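Local coordinates for protein N-acetylneuraminic acid (Sialic acid) synthetase (Leptospira borgpetersenii serovar Hardjo-bovis, PDB 6NCS) that probably makes an N-acylneuraminate (sialic acid) or its 9-phosphate, with a manganese ion bound in a TIM-barrel domain, at residues 27-32 against 55-60; 207-212 against 228-233; 233-238 against 246-251. All blocks are in the same frame, centred on the assembly; numbering follows the deposited sequence.

Contact 1 (27-32 against 55-60)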
loop_
_atom_site.group_PDB
_atom_site.type_symbol
_atom_site.label_atom_id
_atom_site.label_comp_id
_atom_site.label_asym_id
_atom_site.label_seq_id
_atom_site.Cartn_x
_atom_site.Cartn_y
_atom_site.Cartn_z
ATOM N N PHE A 27 14.275 -4.457 -3.665
ATOM C CA PHE A 27 15.307 -4.517 -4.691
ATOM C C PHE A 27 14.893 -3.606 -5.840
ATOM O O PHE A 27 13.840 -3.821 -6.448
ATOM C CB PHE A 27 15.448 -5.970 -5.146
ATOM C CG PHE A 27 16.606 -6.227 -6.044
ATOM C CD1 PHE A 27 17.883 -6.378 -5.519
ATOM C CD2 PHE A 27 16.415 -6.388 -7.410
ATOM C CE1 PHE A 27 18.959 -6.648 -6.354
ATOM C CE2 PHE A 27 17.491 -6.660 -8.258
ATOM C CZ PHE A 27 18.758 -6.787 -7.728
ATOM N N ILE A 28 15.694 -2.577 -6.127
ATOM C CA ILE A 28 15.317 -1.546 -7.104
ATOM C C ILE A 28 16.168 -1.688 -8.361
ATOM O O ILE A 28 17.403 -1.640 -8.292
ATOM C CB ILE A 28 15.444 -0.139 -6.505
ATOM C CG1 ILE A 28 14.450 0.007 -5.346
ATOM C CG2 ILE A 28 15.123 0.925 -7.577
ATOM C CD1 ILE A 28 14.598 1.278 -4.553
ATOM N N ILE A 29 15.499 -1.828 -9.508
ATOM C CA ILE A 29 16.128 -2.058 -10.806
ATOM C C ILE A 29 15.928 -0.811 -11.649
ATOM O O ILE A 29 14.788 -0.395 -11.875
ATOM C CB ILE A 29 15.517 -3.272 -11.527
ATOM C CG1 ILE A 29 15.759 -4.568 -10.744
ATOM C CG2 ILE A 29 16.087 -3.397 -12.960
ATOM C CD1 ILE A 29 14.667 -5.628 -11.027
ATOM N N ALA A 30 17.026 -0.240 -12.142
ATOM C CA ALA A 30 16.983 0.838 -13.120
ATOM C C ALA A 30 16.975 0.206 -14.507
ATOM O O ALA A 30 17.941 -0.451 -14.887
ATOM C CB ALA A 30 18.189 1.759 -12.934
ATOM N N GLU A 31 15.876 0.368 -15.253
ATOM C CA GLU A 31 15.767 -0.232 -16.585
ATOM C C GLU A 31 16.355 0.763 -17.579
ATOM O O GLU A 31 15.700 1.726 -17.974
ATOM C CB GLU A 31 14.313 -0.600 -16.897
ATOM C CG GLU A 31 13.921 -0.678 -18.389
ATOM C CD GLU A 31 14.511 -1.866 -19.132
ATOM O OE1 GLU A 31 13.771 -2.500 -19.918
ATOM O OE2 GLU A 31 15.711 -2.162 -18.945
ATOM N N ALA A 32 17.622 0.547 -17.950
ATOM C CA ALA A 32 18.234 1.369 -18.986
ATOM C C ALA A 32 17.591 1.098 -20.334
ATOM O O ALA A 32 17.525 1.995 -21.180
ATOM C CB ALA A 32 19.738 1.108 -19.062
ATOM N N ALA A 55 20.691 2.625 -6.776
ATOM C CA ALA A 55 19.898 1.518 -7.293
ATOM C C ALA A 55 20.629 0.203 -7.066
ATOM O O ALA A 55 21.865 0.148 -7.072
ATOM C CB ALA A 55 19.631 1.703 -8.796
ATOM N N ASN A 56 19.862 -0.874 -6.862
ATOM C CA ASN A 56 20.508 -2.167 -6.625
ATOM C C ASN A 56 21.049 -2.773 -7.906
ATOM O O ASN A 56 22.069 -3.481 -7.880
ATOM C CB ASN A 56 19.534 -3.157 -5.980
ATOM C CG ASN A 56 19.010 -2.674 -4.655
ATOM O OD1 ASN A 56 17.955 -2.047 -4.582
ATOM N ND2 ASN A 56 19.742 -2.970 -3.585
ATOM N N ALA A 57 20.387 -2.508 -9.026
ATOM C CA ALA A 57 20.741 -3.156 -10.276
ATOM C C ALA A 57 20.445 -2.217 -11.434
ATOM O O ALA A 57 19.585 -1.339 -11.331
ATOM C CB ALA A 57 19.973 -4.475 -10.442
ATOM N N ILE A 58 21.166 -2.407 -12.541
ATOM C CA ILE A 58 20.836 -1.749 -13.801
ATOM C C ILE A 58 20.676 -2.822 -14.874
ATOM O O ILE A 58 21.466 -3.772 -14.948
ATOM C CB ILE A 58 21.881 -0.677 -14.190
ATOM C CG1 ILE A 58 21.469 0.052 -15.469
ATOM C CG2 ILE A 58 23.299 -1.280 -14.303
ATOM C CD1 ILE A 58 22.249 1.332 -15.738
ATOM N N LYS A 59 19.623 -2.683 -15.683
ATOM C CA LYS A 59 19.190 -3.717 -16.610
ATOM C C LYS A 59 19.242 -3.191 -18.041
ATOM O O LYS A 59 18.853 -2.049 -18.304
ATOM C CB LYS A 59 17.764 -4.183 -16.274
ATOM C CG LYS A 59 17.340 -5.453 -16.990
ATOM C CD LYS A 59 15.869 -5.768 -16.716
ATOM C CE LYS A 59 14.992 -4.884 -17.567
ATOM N NZ LYS A 59 15.526 -4.968 -18.971
ATOM N N PHE A 60 19.719 -4.030 -18.961
ATOM C CA PHE A 60 19.802 -3.709 -20.384
ATOM C C PHE A 60 18.946 -4.713 -21.162
ATOM O O PHE A 60 18.279 -5.567 -20.575
ATOM C CB PHE A 60 21.275 -3.677 -20.839
ATOM C CG PHE A 60 22.059 -2.514 -20.261
ATOM C CD1 PHE A 60 22.180 -1.323 -20.962
ATOM C CD2 PHE A 60 22.643 -2.605 -19.003
ATOM C CE1 PHE A 60 22.881 -0.236 -20.425
ATOM C CE2 PHE A 60 23.346 -1.529 -18.455
ATOM C CZ PHE A 60 23.469 -0.345 -19.171
#
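Phe-27 and Asn-56 meet at the start of the paired strands. Chi1 of Phe-27 (-171°) puts CG, where its ring begins, anti to the backbone N. Chi1 of Asn-56 (-60°) puts its CG beside its own backbone N. CB of Asn-56 lies over one face of the Phe-27 ring, a CH-pi contact 3.9 Å from the ring centroid. OD1 of Asn-56 accepts the N-H of Ile-28 at 2.8 Å, with the donor tilted from the amide plane. This bond comes just before the regular pairing of strand 57-62. There Ala-30 N donates to Ala-57 O at 2.9 Å, nearly straight, and Lys-59 N donates to Ala-30 O at 2.9 Å. Glu-31 and Lys-59 share one face of the sheet. The Lys-59 chain is bent twice near its end. Its NZ comes down on OE2 of Glu-31 from above the carboxylate plane, a salt bridge of 2.8 Å. Thr-106 OG1 and a citrate, probably from the crystallisation liquor, also bond this NZ. At the far end, CB of Ala-32 sits over one face of the Phe-60 ring, 4.0 Å from its centroid. The two strands belong to a beta-alpha-beta unit whose helix 40-52 packs on Ile-58 and Phe-60. Helix 249-266 packs on Ile-28 and Ala-30, while strands 227-231 and 102-107 flank the pair.

Contact 2 (207-212 against 228-233). With MN (manganese (II) ion), chain C.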
loop_
_atom_site.group_PDB
_atom_site.type_symbol
_atom_site.label_atom_id
_atom_site.label_comp_id
_atom_site.label_asym_id
_atom_site.label_seq_id
_atom_site.Cartn_x
_atom_site.Cartn_y
_atom_site.Cartn_z
ATOM N N TYR A 207 6.904 -5.039 -8.785
ATOM C CA TYR A 207 6.163 -4.169 -9.688
ATOM C C TYR A 207 7.125 -3.530 -10.679
ATOM O O TYR A 207 8.169 -3.001 -10.279
ATOM C CB TYR A 207 5.410 -3.085 -8.900
ATOM C CG TYR A 207 4.759 -2.052 -9.803
ATOM C CD1 TYR A 207 3.710 -2.409 -10.652
ATOM C CD2 TYR A 207 5.230 -0.745 -9.850
ATOM C CE1 TYR A 207 3.133 -1.481 -11.500
ATOM C CE2 TYR A 207 4.653 0.188 -10.693
ATOM C CZ TYR A 207 3.617 -0.189 -11.519
ATOM O OH TYR A 207 3.056 0.732 -12.375
ATOM N N SER A 208 6.764 -3.568 -11.962
ATOM C CA SER A 208 7.505 -2.892 -13.019
ATOM C C SER A 208 6.679 -1.723 -13.543
ATOM O O SER A 208 5.529 -1.910 -13.947
ATOM C CB SER A 208 7.839 -3.868 -14.156
ATOM O OG SER A 208 8.587 -3.208 -15.159
ATOM N N ASP A 209 7.254 -0.523 -13.537
ATOM C CA ASP A 209 6.500 0.689 -13.829
ATOM C C ASP A 209 6.690 1.162 -15.261
ATOM O O ASP A 209 7.799 1.114 -15.810
ATOM C CB ASP A 209 6.892 1.831 -12.894
ATOM C CG ASP A 209 5.963 3.027 -13.032
ATOM O OD1 ASP A 209 4.762 2.886 -12.720
ATOM O OD2 ASP A 209 6.423 4.103 -13.457
ATOM N N HIS A 210 5.603 1.677 -15.844
ATOM C CA HIS A 210 5.650 2.345 -17.142
ATOM C C HIS A 210 4.901 3.672 -17.095
ATOM O O HIS A 210 4.387 4.150 -18.113
ATOM C CB HIS A 210 5.117 1.426 -18.238
ATOM C CG HIS A 210 5.968 0.214 -18.429
ATOM N ND1 HIS A 210 5.693 -0.993 -17.821
ATOM C CD2 HIS A 210 7.140 0.047 -19.086
ATOM C CE1 HIS A 210 6.635 -1.864 -18.136
ATOM N NE2 HIS A 210 7.526 -1.258 -18.901
ATOM N N SER A 211 4.853 4.282 -15.917
ATOM C CA SER A 211 4.258 5.595 -15.745
ATOM C C SER A 211 5.296 6.689 -15.970
ATOM O O SER A 211 6.499 6.437 -16.083
ATOM C CB SER A 211 3.679 5.742 -14.341
ATOM O OG SER A 211 4.727 6.039 -13.437
ATOM N N LYS A 212 4.812 7.931 -16.001
ATOM C CA LYS A 212 5.662 9.098 -16.191
ATOM C C LYS A 212 6.190 9.679 -14.877
ATOM O O LYS A 212 6.638 10.828 -14.857
ATOM C CB LYS A 212 4.904 10.177 -16.972
ATOM C CG LYS A 212 4.621 9.803 -18.426
ATOM C CD LYS A 212 4.088 10.990 -19.231
ATOM C CE LYS A 212 2.680 11.375 -18.789
ATOM N NZ LYS A 212 2.001 12.291 -19.759
ATOM N N ILE A 228 11.138 -3.281 -7.367
ATOM C CA ILE A 228 10.636 -2.192 -8.199
ATOM C C ILE A 228 11.540 -2.073 -9.411
ATOM O O ILE A 228 12.769 -1.986 -9.267
ATOM C CB ILE A 228 10.585 -0.848 -7.448
ATOM C CG1 ILE A 228 9.535 -0.885 -6.335
ATOM C CG2 ILE A 228 10.298 0.293 -8.426
ATOM C CD1 ILE A 228 8.081 -0.858 -6.861
ATOM N N GLU A 229 10.935 -2.057 -10.599
ATOM C CA GLU A 229 11.643 -1.779 -11.838
ATOM C C GLU A 229 11.105 -0.471 -12.405
ATOM O O GLU A 229 9.888 -0.270 -12.457
ATOM C CB GLU A 229 11.465 -2.925 -12.841
ATOM C CG GLU A 229 12.260 -2.735 -14.115
ATOM C CD GLU A 229 12.090 -3.892 -15.081
ATOM O OE1 GLU A 229 11.512 -3.687 -16.165
ATOM O OE2 GLU A 229 12.526 -5.010 -14.750
ATOM N N LYS A 230 12.005 0.420 -12.806
ATOM C CA LYS A 230 11.625 1.734 -13.315
ATOM C C LYS A 230 12.530 2.085 -14.482
ATOM O O LYS A 230 13.752 1.967 -14.366
ATOM C CB LYS A 230 11.739 2.792 -12.202
ATOM C CG LYS A 230 11.522 4.237 -12.636
ATOM C CD LYS A 230 10.072 4.525 -12.991
ATOM C CE LYS A 230 9.953 5.848 -13.758
ATOM N NZ LYS A 230 8.538 6.096 -14.211
ATOM N N HIS A 231 11.945 2.493 -15.609
ATOM C CA HIS A 231 12.778 2.901 -16.733
ATOM C C HIS A 231 13.612 4.115 -16.350
ATOM O O HIS A 231 13.212 4.939 -15.521
ATOM C CB HIS A 231 11.932 3.218 -17.965
ATOM C CG HIS A 231 11.407 2.002 -18.660
ATOM N ND1 HIS A 231 11.818 1.632 -19.921
ATOM C CD2 HIS A 231 10.512 1.065 -18.264
ATOM C CE1 HIS A 231 11.198 0.521 -20.277
ATOM N NE2 HIS A 231 10.398 0.158 -19.289
ATOM N N TYR A 232 14.772 4.234 -16.986
ATOM C CA TYR A 232 15.823 5.096 -16.477
ATOM C C TYR A 232 16.579 5.739 -17.632
ATOM O O TYR A 232 16.837 5.101 -18.658
ATOM C CB TYR A 232 16.742 4.269 -15.561
ATOM C CG TYR A 232 18.088 4.877 -15.276
ATOM C CD1 TYR A 232 18.196 6.092 -14.607
ATOM C CD2 TYR A 232 19.257 4.223 -15.645
ATOM C CE1 TYR A 232 19.435 6.651 -14.347
ATOM C CE2 TYR A 232 20.500 4.771 -15.373
ATOM C CZ TYR A 232 20.580 5.985 -14.726
ATOM O OH TYR A 232 21.812 6.536 -14.461
ATOM N N THR A 233 16.890 7.023 -17.468
ATOM C CA THR A 233 17.649 7.800 -18.438
ATOM C C THR A 233 18.556 8.742 -17.663
ATOM O O THR A 233 18.219 9.156 -16.552
ATOM C CB THR A 233 16.729 8.605 -19.376
ATOM O OG1 THR A 233 17.516 9.374 -20.296
ATOM C CG2 THR A 233 15.827 9.557 -18.583
HETATM MN MN MN C . 9.491 -1.856 -19.480
HETATM O O HOH W 1 9.890 -0.540 -15.653
HETATM O O HOH W 2 9.160 3.621 -16.018
HETATM O O HOH W 3 10.303 -2.191 -17.726
#
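OD2 of Asp-209 is gripped by three groups. Ser-211 OG donates to its syn lone pair at 2.6 Å. Lys-230 NZ meets Asp-209 OD2 nearly along its C-O axis at 3.0 Å, as a salt bridge. The backbone N of Ser-211 adds a weak bond. The other oxygen, OD1, takes the Tyr-207 hydroxyl on its anti lone pair at 2.8 Å, so both carboxylate oxygens are held. Asp-209 and Lys-230 lie side by side and point the same way. The lysine chain bends at chi2 (71°), and its NZ also donates to Gly-213 O. The parallel strands pair directly: Glu-229 N donates to Tyr-207 O, and Asp-209 N to Glu-229 O. CD1 of Ile-228 touches the Tyr-207 ring at its edge.

Toward the C-terminal ends of the strands the two segments converge on manganese. NE2 of His-210 binds the metal at 2.1 Å and NE2 of His-231 at 2.2 Å. The imidazoles meet rim to rim with their planes 56° apart. Their NE2 atoms are close because both bind the ion. Water 3 is a further ligand at 2.0 Å, and it donates to OE1 of Glu-229 at 2.5 Å. Three further ligand atoms come from outside the two segments. Glu-229 is therefore a second-shell residue, and its OE2 makes a salt bridge with Lys-125. Water 2 links Asp-209 O with His-231 N, tying the backbone leading into one histidine to the start of the other. The metal thus lies at the C-terminal ends of adjacent parallel strands, where TIM barrels carry their active sites. The positive ion would be expected to polarise water 3, and Glu-229 probably orients that water by accepting from it.

Contact 3 (233-238 against 246-251)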
loop_
_atom_site.group_PDB
_atom_site.type_symbol
_atom_site.label_atom_id
_atom_site.label_comp_id
_atom_site.label_asym_id
_atom_site.label_seq_id
_atom_site.Cartn_x
_atom_site.Cartn_y
_atom_site.Cartn_z
ATOM N N THR A 233 16.890 7.023 -17.468
ATOM C CA THR A 233 17.649 7.800 -18.438
ATOM C C THR A 233 18.556 8.742 -17.663
ATOM O O THR A 233 18.219 9.156 -16.552
ATOM C CB THR A 233 16.729 8.605 -19.376
ATOM O OG1 THR A 233 17.516 9.374 -20.296
ATOM C CG2 THR A 233 15.827 9.557 -18.583
ATOM N N VAL A 234 19.715 9.081 -18.235
ATOM C CA VAL A 234 20.501 10.123 -17.580
ATOM C C VAL A 234 20.007 11.517 -17.924
ATOM O O VAL A 234 20.368 12.472 -17.227
ATOM C CB VAL A 234 22.008 10.046 -17.885
ATOM C CG1 VAL A 234 22.593 8.745 -17.338
ATOM C CG2 VAL A 234 22.277 10.232 -19.365
ATOM N N ASP A 235 19.162 11.658 -18.950
ATOM C CA ASP A 235 18.733 12.974 -19.411
ATOM C C ASP A 235 17.562 12.843 -20.378
ATOM O O ASP A 235 17.744 12.397 -21.514
ATOM C CB ASP A 235 19.918 13.685 -20.073
ATOM C CG ASP A 235 19.631 15.142 -20.423
ATOM O OD1 ASP A 235 18.497 15.627 -20.217
ATOM O OD2 ASP A 235 20.568 15.799 -20.916
ATOM N N ARG A 236 16.353 13.214 -19.942
ATOM C CA ARG A 236 15.206 13.141 -20.842
ATOM C C ARG A 236 15.362 14.072 -22.039
ATOM O O ARG A 236 14.805 13.798 -23.107
ATOM C CB ARG A 236 13.906 13.465 -20.098
ATOM C CG ARG A 236 13.335 12.290 -19.303
ATOM C CD ARG A 236 11.903 12.555 -18.839
ATOM N NE ARG A 236 11.854 13.599 -17.825
ATOM C CZ ARG A 236 12.050 13.390 -16.524
ATOM N NH1 ARG A 236 12.304 12.170 -16.067
ATOM N NH2 ARG A 236 11.989 14.409 -15.674
ATOM N N THR A 237 16.115 15.168 -21.892
ATOM C CA THR A 237 16.235 16.116 -22.998
ATOM C C THR A 237 16.931 15.515 -24.210
ATOM O O THR A 237 16.806 16.064 -25.309
ATOM C CB THR A 237 16.983 17.382 -22.565
ATOM O OG1 THR A 237 18.372 17.089 -22.380
ATOM C CG2 THR A 237 16.407 17.934 -21.274
ATOM N N LEU A 238 17.664 14.414 -24.040
ATOM C CA LEU A 238 18.236 13.729 -25.191
ATOM C C LEU A 238 17.166 13.061 -26.044
ATOM O O LEU A 238 17.440 12.709 -27.194
ATOM C CB LEU A 238 19.259 12.687 -24.731
ATOM C CG LEU A 238 20.440 13.212 -23.912
ATOM C CD1 LEU A 238 21.293 12.067 -23.356
ATOM C CD2 LEU A 238 21.272 14.139 -24.762
ATOM N N SER A 246 10.799 7.475 -18.438
ATOM C CA SER A 246 12.059 7.195 -17.764
ATOM C C SER A 246 12.360 8.225 -16.683
ATOM O O SER A 246 12.148 9.424 -16.869
ATOM C CB SER A 246 13.211 7.151 -18.767
ATOM O OG SER A 246 13.051 6.074 -19.666
ATOM N N ALA A 247 12.873 7.742 -15.553
ATOM C CA ALA A 247 13.284 8.590 -14.444
ATOM C C ALA A 247 14.729 9.027 -14.632
ATOM O O ALA A 247 15.575 8.237 -15.049
ATOM C CB ALA A 247 13.147 7.828 -13.123
ATOM N N GLU A 248 15.010 10.285 -14.325
ATOM C CA GLU A 248 16.382 10.781 -14.369
ATOM C C GLU A 248 17.106 10.398 -13.079
ATOM O O GLU A 248 16.486 9.931 -12.126
ATOM C CB GLU A 248 16.365 12.287 -14.621
ATOM C CG GLU A 248 15.962 12.646 -16.056
ATOM C CD GLU A 248 15.921 14.131 -16.306
ATOM O OE1 GLU A 248 15.927 14.910 -15.324
ATOM O OE2 GLU A 248 15.879 14.517 -17.493
ATOM N N PRO A 249 18.436 10.551 -13.022
ATOM C CA PRO A 249 19.171 10.061 -11.838
ATOM C C PRO A 249 18.693 10.623 -10.506
ATOM O O PRO A 249 18.603 9.866 -9.532
ATOM C CB PRO A 249 20.614 10.477 -12.138
ATOM C CG PRO A 249 20.693 10.449 -13.625
ATOM C CD PRO A 249 19.367 10.980 -14.090
ATOM N N LYS A 250 18.402 11.925 -10.419
ATOM C CA LYS A 250 17.921 12.464 -9.150
ATOM C C LYS A 250 16.564 11.877 -8.772
ATOM O O LYS A 250 16.282 11.677 -7.582
ATOM C CB LYS A 250 17.854 13.993 -9.221
ATOM N N GLU A 251 15.719 11.581 -9.762
ATOM C CA GLU A 251 14.436 10.949 -9.477
ATOM C C GLU A 251 14.614 9.487 -9.078
ATOM O O GLU A 251 13.917 8.991 -8.184
ATOM C CB GLU A 251 13.513 11.102 -10.685
ATOM C CG GLU A 251 13.358 12.575 -11.104
ATOM C CD GLU A 251 12.848 12.755 -12.520
ATOM O OE1 GLU A 251 12.966 11.812 -13.329
ATOM O OE2 GLU A 251 12.325 13.851 -12.824
#
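Arg-236 and Glu-251 reach toward each other tip to tip in a tightly bonded part of this contact. NH1 of Arg-236 donates to OE1 of Glu-251 at 2.8 Å, and NH2 to OE2 at 2.9 Å. Both bonds are nearly straight, use the syn lone pairs and lie in the guanidinium plane. The two flat groups are nearly coplanar, 15° apart. The arginine chain bends at chi3 (-69°), which places NE off the extended course. NH1 has a second acceptor, Ser-246 O at 2.9 Å, also in plane. Glu-248 crosses the arginine at about a right angle and lays its carboxylate over the centre of one guanidinium face, with the planes 10° apart. Its OE2 turns its anti lone pair to the backbone N of Arg-236, at 2.8 Å.

Glu-248 is the N-cap residue of helix 249-266. Its own N donates to Glu-251 OE1 at 2.7 Å, so the side chain three residues on folds back over the first turn. That carboxylate oxygen serves both the helix start and the arginine. On the packed side, Thr-233 N bonds Ala-247 O at 3.0 Å, and CG2 of Thr-233 packs on CB of Ser-246. CD of Pro-249 lies 3.3 Å from Thr-233 O. Buried Val-234 borders the same proline and also packs on helix 40-52. An ST turn begins at Thr-233, whose OG1 also bonds Asn-35.

The solvent side is looser. Exposed Thr-237 and partly exposed Asp-235 barely touch the other segment. Thr-237 N bonds Asp-235 OD1, which makes an Asx turn; OG1 of Thr-237 bonds the same oxygen from the same face.

Overall arrangement
Contacts 1, 2 and 3 come in that order along the chain. Contacts 1 and 2 lie in the same parallel sheet of the TIM-barrel domain, with centres 10 Å apart. Strands 27-33 and 227-231, the first and last strands of the barrel in chain order, lie side by side, and this brings the two contacts together. Glu-31 of contact 1 packs on His-231 of contact 2, close to the manganese. Contact 3 shares Thr-233 with contact 2, at about 12 Å between centres, and its centre lies about 14 Å from that of contact 1. It joins the loop after strand 227-231 to the start of helix 249-266. Together they run from the barrel wall through the metal site to the rim.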